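Local coordinates for beta-1,4-exocellulase (Thermobifida fusca, PDB 4B4H), which probably hydrolyses beta-1,4-glycosidic bonds of cellulose as the catalytic domain of the family 6 cellobiohydrolase Cel6B, at residues A[200-205]-A[274-279]; A[246-251]-A[310-315]. All blocks are in the same frame, centred on the assembly; numbering follows the deposited sequence. Where two conformers were deposited one is given.

Contact 1 of 2, residues A[200-205]-A[274-279]; sequences PSVDIF and IAKGFR
The backbones come nearest at Asp-203 and Lys-276, whose CA atoms lie 7.4 Å apart, where helix 198-209 meets the C-terminal end of helix 262-276. Both helices pack outside the mostly parallel, curled sheet of the family 6 glycoside hydrolase fold, a distorted alpha/beta barrel. On the outer side, the side chains of Lys-276 and Asp-203 cross at about a right angle, and NZ of Lys-276 stands 3.2 Å from OD1 of Asp-203, a salt bridge whose hydrogen bond is weak. A water takes a second, weak bond from NZ and donates to the main-chain O of Asp-203, so the ammonium reaches the aspartate side chain directly and its backbone through the water. CG of Lys-276 sits opposite its own backbone N (chi1 -173°), and the bend at chi2 (66°) carries the rest of the chain across the aspartate. The root of the lysine chain is apolar: CB of Lys-276 lies 3.7 Å from CG1 of Val-202. Replacing the lysine with an alanine would probably leave the Asp-203 carboxylate without its cationic mate and the water without one of its anchors. Beyond Gly-277, which leaves the helix with positive phi, Phe-278 turns inward and meets Phe-222 edge-to-face; Leu-273 packs against both Phe-278 and Phe-205. The Phe-278 ring edge faces the helix backbone, with CZ 3.7 Å from O of Phe-205.

Contact 2 of 2, residues A[246-251]-A[310-315]; sequences QLIRQS and TYVDES
The CD1 methyl of Ile-248 reaches the Tyr-311 ring, where CD1 of the isoleucine is 3.5 Å from CE1 of the tyrosine. It comes in obliquely, nearest CE1 and CD1 of Tyr-311. The same methyl also meets Val-312, 4.0 Å from its CG2, so one isoleucine tip touches two consecutive residues of helix 308-315. Val-312 has a second neighbour in Ser-251: CG2 of Val-312 lies 3.8 Å from CB of Ser-251. Segments 246-251 and 310-315 thus meet by van der Waals packing; the serine offers its CB, and its OG merely lies against the valine methyls.

One layer out, hydrogen bonds hold the turn and the backbone beside these groups. With chi1 at 64°, OG of Ser-251 stands between its own backbone N and carbonyl carbon and turns back to donate to O of Ile-248 at 2.7 Å, in the carbonyl plane. The backbone N of Ser-251 binds that same oxygen, which thus holds the turn with two donors, while OG is also bonded to N of Val-254. On the helix, OG of Ser-315 donates to O of Tyr-311 at 2.9 Å and lies over the centre of the tyrosine ring, 3.9 Å above its plane. At the start of the turn, OE1 of Gln-250 accepts from N of Leu-247 at 2.8 Å.

Val-243 touches both Ile-248 and Tyr-311. The whole is a short 3-10 turn leaving the two-stranded antiparallel hairpin 242-243/246-247 and packing on a short helix, at the periphery of the family 6 catalytic domain.

Contacts 1 and 2 do not touch: their centres are 31 Å apart and their nearest atoms about 16 Å. The chain nevertheless interleaves them, running from 200-205 through 246-251 to 274-279 and then 310-315; strand 246-247 leads on to helix 262-276, whose last residues and the turn after it form the second segment of contact 1. The Phe-205 side chain there is about 9 Å from that of Trp-191, a predicted substrate-binding residue, and the Phe-278 side chain about 8 Å from that of Asp-281, a calcium ligand in this protein, though none is bound to this chain here. Contact 2, its centre 26 Å from that of the chain, lies away from the predicted substrate and catalytic residues and the calcium sites.

Contact 1 of 2, residues A[200-205]-A[274-279]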
loop_
_atom_site.group_PDB
_atom_site.type_symbol
_atom_site.label_atom_id
_atom_site.label_comp_id
_atom_site.label_asym_id
_atom_site.label_seq_id
_atom_site.Cartn_x
_atom_site.Cartn_y
_atom_site.Cartn_z
ATOM N N PRO A 200 12.263 -2.717 14.986
ATOM C CA PRO A 200 11.800 -4.106 14.861
ATOM C C PRO A 200 11.277 -4.478 13.459
ATOM O O PRO A 200 11.525 -5.592 12.979
ATOM C CB PRO A 200 10.694 -4.187 15.910
ATOM C CG PRO A 200 11.127 -3.221 16.958
ATOM C CD PRO A 200 11.716 -2.071 16.198
ATOM N N SER A 201 10.581 -3.546 12.808
ATOM C CA SER A 201 10.137 -3.749 11.433
ATOM C C SER A 201 11.342 -3.866 10.503
ATOM O O SER A 201 11.374 -4.742 9.636
ATOM C CB SER A 201 9.226 -2.605 10.979
ATOM O OG SER A 201 8.027 -2.586 11.724
ATOM N N VAL A 202 12.326 -2.986 10.682
ATOM C CA VAL A 202 13.544 -3.021 9.867
ATOM C C VAL A 202 14.202 -4.398 9.951
ATOM O O VAL A 202 14.607 -4.974 8.928
ATOM C CB VAL A 202 14.536 -1.905 10.262
ATOM C CG1 VAL A 202 15.890 -2.116 9.607
ATOM C CG2 VAL A 202 13.954 -0.536 9.924
ATOM N N ASP A 203 14.269 -4.931 11.171
ATOM C CA ASP A 203 14.865 -6.239 11.415
ATOM C C ASP A 203 14.132 -7.341 10.665
ATOM O O ASP A 203 14.782 -8.193 10.043
ATOM C CB ASP A 203 14.904 -6.553 12.912
ATOM C CG ASP A 203 15.897 -5.689 13.664
ATOM O OD1 ASP A 203 16.779 -5.080 13.015
ATOM O OD2 ASP A 203 15.811 -5.625 14.911
ATOM N N ILE A 204 12.797 -7.298 10.711
ATOM C CA ILE A 204 11.963 -8.290 10.037
ATOM C C ILE A 204 12.017 -8.188 8.507
ATOM O O ILE A 204 11.988 -9.205 7.824
ATOM C CB ILE A 204 10.497 -8.335 10.561
ATOM C CG1 ILE A 204 9.878 -9.699 10.232
ATOM C CG2 ILE A 204 9.638 -7.201 10.013
ATOM C CD1 ILE A 204 8.624 -10.039 10.993
ATOM N N PHE A 205 12.123 -6.969 7.979
ATOM C CA PHE A 205 12.323 -6.813 6.532
ATOM C C PHE A 205 13.602 -7.526 6.088
ATOM O O PHE A 205 13.629 -8.208 5.053
ATOM C CB PHE A 205 12.386 -5.332 6.145
ATOM C CG PHE A 205 11.110 -4.571 6.401
ATOM C CD1 PHE A 205 9.869 -5.209 6.368
ATOM C CD2 PHE A 205 11.149 -3.200 6.637
ATOM C CE1 PHE A 205 8.704 -4.493 6.600
ATOM C CE2 PHE A 205 9.987 -2.475 6.864
ATOM C CZ PHE A 205 8.762 -3.126 6.845
ATOM N N ILE A 274 19.396 0.599 5.006
ATOM C CA ILE A 274 20.740 0.502 4.460
ATOM C C ILE A 274 21.730 0.142 5.567
ATOM O O ILE A 274 22.577 -0.730 5.371
ATOM C CB ILE A 274 21.171 1.788 3.723
ATOM C CG1 ILE A 274 20.198 2.092 2.577
ATOM C CG2 ILE A 274 22.589 1.636 3.179
ATOM C CD1 ILE A 274 20.551 3.333 1.783
ATOM N N ALA A 275 21.564 0.767 6.732
ATOM C CA ALA A 275 22.388 0.480 7.912
ATOM C C ALA A 275 22.281 -0.987 8.347
ATOM O O ALA A 275 23.284 -1.622 8.695
ATOM C CB ALA A 275 22.041 1.430 9.056
ATOM N N LYS A 276 21.064 -1.521 8.307
ATOM C CA LYS A 276 20.808 -2.938 8.570
ATOM C C LYS A 276 21.508 -3.873 7.576
ATOM O O LYS A 276 21.882 -5.005 7.930
ATOM C CB LYS A 276 19.296 -3.190 8.578
ATOM C CG LYS A 276 18.864 -4.586 9.009
ATOM C CD LYS A 276 19.178 -4.882 10.469
ATOM C CE LYS A 276 18.823 -6.327 10.801
ATOM N NZ LYS A 276 19.294 -6.788 12.144
ATOM N N GLY A 277 21.680 -3.417 6.335
ATOM C CA GLY A 277 22.402 -4.199 5.339
ATOM C C GLY A 277 21.769 -4.338 3.968
ATOM O O GLY A 277 22.136 -5.230 3.212
ATOM N N PHE A 278 20.821 -3.457 3.652
ATOM C CA PHE A 278 20.238 -3.392 2.313
ATOM C C PHE A 278 21.145 -2.568 1.395
ATOM O O PHE A 278 22.020 -1.832 1.869
ATOM C CB PHE A 278 18.825 -2.801 2.367
ATOM C CG PHE A 278 17.778 -3.786 2.803
ATOM C CD1 PHE A 278 17.148 -4.600 1.867
ATOM C CD2 PHE A 278 17.428 -3.915 4.143
ATOM C CE1 PHE A 278 16.191 -5.520 2.250
ATOM C CE2 PHE A 278 16.472 -4.842 4.540
ATOM C CZ PHE A 278 15.847 -5.635 3.592
ATOM N N ARG A 279 20.932 -2.698 0.086
ATOM C CA ARG A 279 21.770 -2.021 -0.910
ATOM C C ARG A 279 21.687 -0.507 -0.782
ATOM O O ARG A 279 20.607 0.033 -0.536
ATOM C CB ARG A 279 21.353 -2.440 -2.317
ATOM C CG ARG A 279 21.584 -3.913 -2.630
ATOM C CD ARG A 279 21.319 -4.170 -4.106
ATOM N NE ARG A 279 22.056 -3.214 -4.929
ATOM C CZ ARG A 279 23.133 -3.517 -5.646
ATOM N NH1 ARG A 279 23.599 -4.759 -5.670
ATOM N NH2 ARG A 279 23.744 -2.576 -6.351
HETATM O O HOH W 1 17.216 -9.099 11.455
#

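Contact 2 of 2, residues A[246-251]-A[310-315]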
loop_
_atom_site.group_PDB
_atom_site.type_symbol
_atom_site.label_atom_id
_atom_site.label_comp_id
_atom_site.label_asym_id
_atom_site.label_seq_id
_atom_site.Cartn_x
_atom_site.Cartn_y
_atom_site.Cartn_z
ATOM N N GLN A 246 2.252 22.907 24.769
ATOM C CA GLN A 246 2.009 21.486 24.515
ATOM C C GLN A 246 2.567 21.015 23.180
ATOM O O GLN A 246 2.334 21.643 22.150
ATOM C CB GLN A 246 0.511 21.188 24.573
ATOM C CG GLN A 246 -0.117 21.503 25.914
ATOM C CD GLN A 246 -1.537 21.002 26.027
ATOM O OE1 GLN A 246 -2.480 21.689 25.637
ATOM N NE2 GLN A 246 -1.699 19.802 26.575
ATOM N N LEU A 247 3.271 19.889 23.201
ATOM C CA LEU A 247 3.899 19.350 21.999
ATOM C C LEU A 247 2.895 18.679 21.070
ATOM O O LEU A 247 1.987 17.971 21.516
ATOM C CB LEU A 247 5.025 18.370 22.354
ATOM C CG LEU A 247 6.342 18.960 22.876
ATOM C CD1 LEU A 247 6.283 19.249 24.370
ATOM C CD2 LEU A 247 7.492 18.017 22.573
ATOM N N ILE A 248 3.069 18.913 19.774
ATOM C CA ILE A 248 2.360 18.162 18.729
ATOM C C ILE A 248 2.409 16.650 19.028
ATOM O O ILE A 248 1.421 15.933 18.815
ATOM C CB ILE A 248 2.972 18.471 17.346
ATOM C CG1 ILE A 248 2.897 19.980 17.032
ATOM C CG2 ILE A 248 2.376 17.600 16.245
ATOM C CD1 ILE A 248 1.561 20.500 16.561
ATOM N N ARG A 249 3.548 16.204 19.565
ATOM C CA ARG A 249 3.771 14.799 19.910
ATOM C C ARG A 249 2.731 14.214 20.865
ATOM O O ARG A 249 2.436 13.020 20.801
ATOM C CB ARG A 249 5.168 14.626 20.508
ATOM C CG ARG A 249 6.292 14.755 19.496
ATOM C CD ARG A 249 7.626 15.021 20.172
ATOM N NE ARG A 249 8.688 15.246 19.197
ATOM C CZ ARG A 249 9.350 14.277 18.576
ATOM N NH1 ARG A 249 9.068 13.010 18.831
ATOM N NH2 ARG A 249 10.299 14.573 17.706
ATOM N N GLN A 250 2.185 15.042 21.752
ATOM C CA GLN A 250 1.286 14.538 22.789
ATOM C C GLN A 250 -0.174 14.519 22.376
ATOM O O GLN A 250 -1.022 14.035 23.135
ATOM C CB GLN A 250 1.426 15.347 24.077
ATOM C CG GLN A 250 2.811 15.902 24.355
ATOM C CD GLN A 250 2.778 16.869 25.509
ATOM O OE1 GLN A 250 2.796 18.089 25.311
ATOM N NE2 GLN A 250 2.684 16.335 26.727
ATOM N N SER A 251 -0.469 15.034 21.180
ATOM C CA SER A 251 -1.837 15.052 20.667
ATOM C C SER A 251 -2.403 13.650 20.484
ATOM O O SER A 251 -1.652 12.667 20.336
ATOM C CB SER A 251 -1.934 15.835 19.352
ATOM O OG SER A 251 -1.182 15.204 18.326
ATOM N N THR A 310 -7.450 20.556 19.124
ATOM C CA THR A 310 -8.189 21.349 18.140
ATOM C C THR A 310 -7.240 21.980 17.102
ATOM O O THR A 310 -7.595 22.102 15.931
ATOM C CB THR A 310 -9.108 22.400 18.813
ATOM O OG1 THR A 310 -9.826 21.789 19.896
ATOM C CG2 THR A 310 -10.126 22.968 17.819
ATOM N N TYR A 311 -6.029 22.340 17.524
ATOM C CA TYR A 311 -4.985 22.797 16.595
ATOM C C TYR A 311 -4.637 21.696 15.599
ATOM O O TYR A 311 -4.589 21.924 14.374
ATOM C CB TYR A 311 -3.711 23.199 17.349
ATOM C CG TYR A 311 -2.532 23.500 16.429
ATOM C CD1 TYR A 311 -1.728 22.474 15.922
ATOM C CD2 TYR A 311 -2.233 24.810 16.052
ATOM C CE1 TYR A 311 -0.665 22.745 15.069
ATOM C CE2 TYR A 311 -1.172 25.087 15.201
ATOM C CZ TYR A 311 -0.386 24.050 14.717
ATOM O OH TYR A 311 0.672 24.314 13.875
ATOM N N VAL A 312 -4.387 20.508 16.145
ATOM C CA VAL A 312 -3.938 19.368 15.357
ATOM C C VAL A 312 -5.070 18.892 14.446
ATOM O O VAL A 312 -4.857 18.693 13.248
ATOM C CB VAL A 312 -3.370 18.250 16.255
ATOM C CG1 VAL A 312 -3.267 16.944 15.495
ATOM C CG2 VAL A 312 -2.000 18.643 16.797
ATOM N N ASP A 313 -6.279 18.759 14.996
ATOM C CA ASP A 313 -7.420 18.299 14.197
ATOM C C ASP A 313 -7.820 19.278 13.092
ATOM O O ASP A 313 -8.292 18.849 12.047
ATOM C CB ASP A 313 -8.607 17.923 15.088
ATOM C CG ASP A 313 -8.320 16.688 15.961
ATOM O OD1 ASP A 313 -7.311 15.976 15.734
ATOM O OD2 ASP A 313 -9.117 16.414 16.883
ATOM N N GLU A 314 -7.616 20.578 13.313
ATOM C CA GLU A 314 -7.940 21.614 12.312
ATOM C C GLU A 314 -6.840 21.971 11.300
ATOM O O GLU A 314 -7.106 22.694 10.332
ATOM C CB GLU A 314 -8.370 22.910 13.000
ATOM C CG GLU A 314 -9.723 22.867 13.685
ATOM C CD GLU A 314 -10.061 24.182 14.367
ATOM O OE1 GLU A 314 -9.364 25.197 14.108
ATOM O OE2 GLU A 314 -11.029 24.204 15.160
ATOM N N SER A 315 -5.626 21.479 11.533
ATOM C CA SER A 315 -4.466 21.772 10.684
ATOM C C SER A 315 -4.061 20.611 9.795
ATOM O O SER A 315 -3.376 20.811 8.796
ATOM C CB SER A 315 -3.269 22.147 11.551
ATOM O OG SER A 315 -3.491 23.390 12.178
#